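Local coordinates for 52 protein (Murid herpesvirus 4, PDB 2OA5) that is an abundant tegument protein of murine gammaherpesvirus 68 and probably serves a structural role in the virion layer between capsid and envelope, at the interface of chains A and B. Numbering follows the deposited sequence. Chains: chain A/B, Hypothetical protein BQLF2.

The interface of chains A and B. Residues chain A 17, 20-21, 24; chain B 13, 17, 20.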
ATOM      1  N   VAL A  17     -18.397   0.163  -1.678  1.00 29.18           N
ATOM      2  CA  VAL A  17     -19.392  -0.094  -2.708  1.00 30.37           C
ATOM      3  C   VAL A  17     -19.206  -1.513  -3.224  1.00 29.03           C
ATOM      4  O   VAL A  17     -20.182  -2.231  -3.438  1.00 30.23           O
ATOM      5  CB  VAL A  17     -19.276   0.877  -3.908  1.00 31.94           C
ATOM      6  CG1 VAL A  17     -20.240   0.443  -5.017  1.00 34.66           C
ATOM      7  CG2 VAL A  17     -19.616   2.290  -3.479  1.00 33.50           C
ATOM      8  N   LEU A  20     -20.558  -3.988  -0.565  1.00 25.93           N
ATOM      9  CA  LEU A  20     -22.020  -3.995  -0.554  1.00 28.43           C
ATOM     10  C   LEU A  20     -22.574  -4.712  -1.784  1.00 29.84           C
ATOM     11  O   LEU A  20     -23.555  -5.447  -1.688  1.00 31.51           O
ATOM     12  CB  LEU A  20     -22.558  -2.564  -0.507  1.00 28.84           C
ATOM     13  CG  LEU A  20     -22.529  -1.948   0.897  1.00 27.78           C
ATOM     14  CD1 LEU A  20     -22.774  -0.446   0.839  1.00 28.55           C
ATOM     15  CD2 LEU A  20     -23.573  -2.650   1.756  1.00 31.72           C
ATOM     16  N   LYS A  21     -21.943  -4.503  -2.938  1.00 31.33           N
ATOM     17  CA  LYS A  21     -22.397  -5.163  -4.155  1.00 34.79           C
ATOM     18  C   LYS A  21     -22.216  -6.670  -4.055  1.00 34.19           C
ATOM     19  O   LYS A  21     -23.062  -7.426  -4.525  1.00 35.38           O
ATOM     20  CB  LYS A  21     -21.643  -4.637  -5.377  1.00 35.59           C
ATOM     21  CG  LYS A  21     -21.994  -3.209  -5.753  1.00 38.58           C
ATOM     22  CD  LYS A  21     -21.444  -2.857  -7.129  1.00 37.79           C
ATOM     23  CE  LYS A  21     -21.702  -1.398  -7.451  1.00 39.12           C
ATOM     24  NZ  LYS A  21     -21.303  -1.015  -8.842  1.00 40.38           N
ATOM     25  N   ASN A  24     -24.716  -7.921  -1.458  1.00 42.27           N
ATOM     26  CA  ASN A  24     -26.041  -7.852  -2.076  1.00 45.33           C
ATOM     27  C   ASN A  24     -26.278  -9.119  -2.884  1.00 47.76           C
ATOM     28  O   ASN A  24     -27.307  -9.786  -2.744  1.00 45.15           O
ATOM     29  CB  ASN A  24     -26.121  -6.617  -2.985  1.00 48.85           C
ATOM     30  CG  ASN A  24     -27.398  -6.569  -3.825  1.00 52.86           C
ATOM     31  OD1 ASN A  24     -27.467  -7.133  -4.921  1.00 51.17           O
ATOM     32  ND2 ASN A  24     -28.411  -5.887  -3.311  1.00 53.58           N
TER
HETATM   33  N   MSE B  13     -21.473   7.846  -6.179  1.00 39.69           N
HETATM   34  CA  MSE B  13     -21.104   6.716  -5.327  1.00 40.36           C
HETATM   35  C   MSE B  13     -21.715   6.872  -3.951  1.00 37.63           C
HETATM   36  O   MSE B  13     -22.183   5.904  -3.367  1.00 37.73           O
HETATM   37  CB  MSE B  13     -19.586   6.596  -5.177  1.00 46.25           C
HETATM   38  CG  MSE B  13     -18.936   5.545  -6.043  1.00 50.03           C
HETATM   39 SE   MSE B  13     -17.121   5.205  -5.444  1.00 55.44          SE
HETATM   40  CE  MSE B  13     -16.323   6.969  -5.573  1.00 46.73           C
ATOM     41  N   VAL B  17     -23.891   4.003  -2.493  1.00 32.24           N
ATOM     42  CA  VAL B  17     -23.592   3.312  -1.240  1.00 31.24           C
ATOM     43  C   VAL B  17     -24.849   3.263  -0.383  1.00 32.58           C
ATOM     44  O   VAL B  17     -25.125   2.258   0.272  1.00 31.67           O
ATOM     45  CB  VAL B  17     -22.485   4.024  -0.408  1.00 32.71           C
ATOM     46  CG1 VAL B  17     -22.483   3.475   1.026  1.00 29.12           C
ATOM     47  CG2 VAL B  17     -21.122   3.798  -1.038  1.00 31.04           C
ATOM     48  N   LEU B  20     -27.371   0.815  -1.918  1.00 38.00           N
ATOM     49  CA  LEU B  20     -26.955  -0.543  -1.596  1.00 36.08           C
ATOM     50  C   LEU B  20     -27.234  -0.894  -0.148  1.00 36.89           C
ATOM     51  O   LEU B  20     -27.612  -2.028   0.154  1.00 37.33           O
ATOM     52  CB  LEU B  20     -25.473  -0.727  -1.932  1.00 38.53           C
ATOM     53  CG  LEU B  20     -25.249  -0.864  -3.444  1.00 38.17           C
ATOM     54  CD1 LEU B  20     -23.800  -0.608  -3.792  1.00 39.54           C
ATOM     55  CD2 LEU B  20     -25.672  -2.254  -3.884  1.00 35.66           C
TER
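A:Val17 and A:Leu20 meet B:Val17 and B:Leu20 in a parallel coiled-coil contact between two copies of the protein. The contact joins the N-terminal helices within the deposited four-chain assembly and is plausibly part of how the protein dimerises. Residues 13, 17, 20 and 24 follow the alternating four-and-three spacing of a heptad repeat. B:Leu20 acts as a knob and hides 68 Å² against chain A, more than any other residue here. It fits into a hole formed by A:Val17, A:Leu20, A:Lys21 and A:Asn24. Its CG lies anti to the carbonyl carbon (chi1 -76°), and the branch carries CD1 towards A:Val17 and A:Lys21. CD1 of B:Leu20 lies 3.9 Å from CG1 of A:Val17, whose side chain crosses it at about a right angle. The same methyl also packs 3.7 Å from CG of A:Lys21, on a neighbouring side of the hole. The lysine packs through the base of its chain, and its stretched remainder takes NZ away from the leucine. A:Asn24 borders the hole more loosely, with CB 4.5 Å from CD2 of B:Leu20. The two Leu20 side chains cross obliquely, with their CB atoms 3.7 Å apart. A:Leu20 turns its CD1 towards the carbonyl O of B:Val17, 3.6 Å away, and packs it on CG1 of that valine. The valines meet through the methyls beside the backbone N, with CG2 of A:Val17 3.2 Å from CG2 of B:Val17. The two methyls are pressed close, so the pair is packed hard. Selenomethionine B:Met13 lies at the margin, with CG 4.2 Å from CG2 of A:Val17. The chain A residues lie on helix 10-29, which precedes the long helix 46-76; those of chain B lie on helix 8-33.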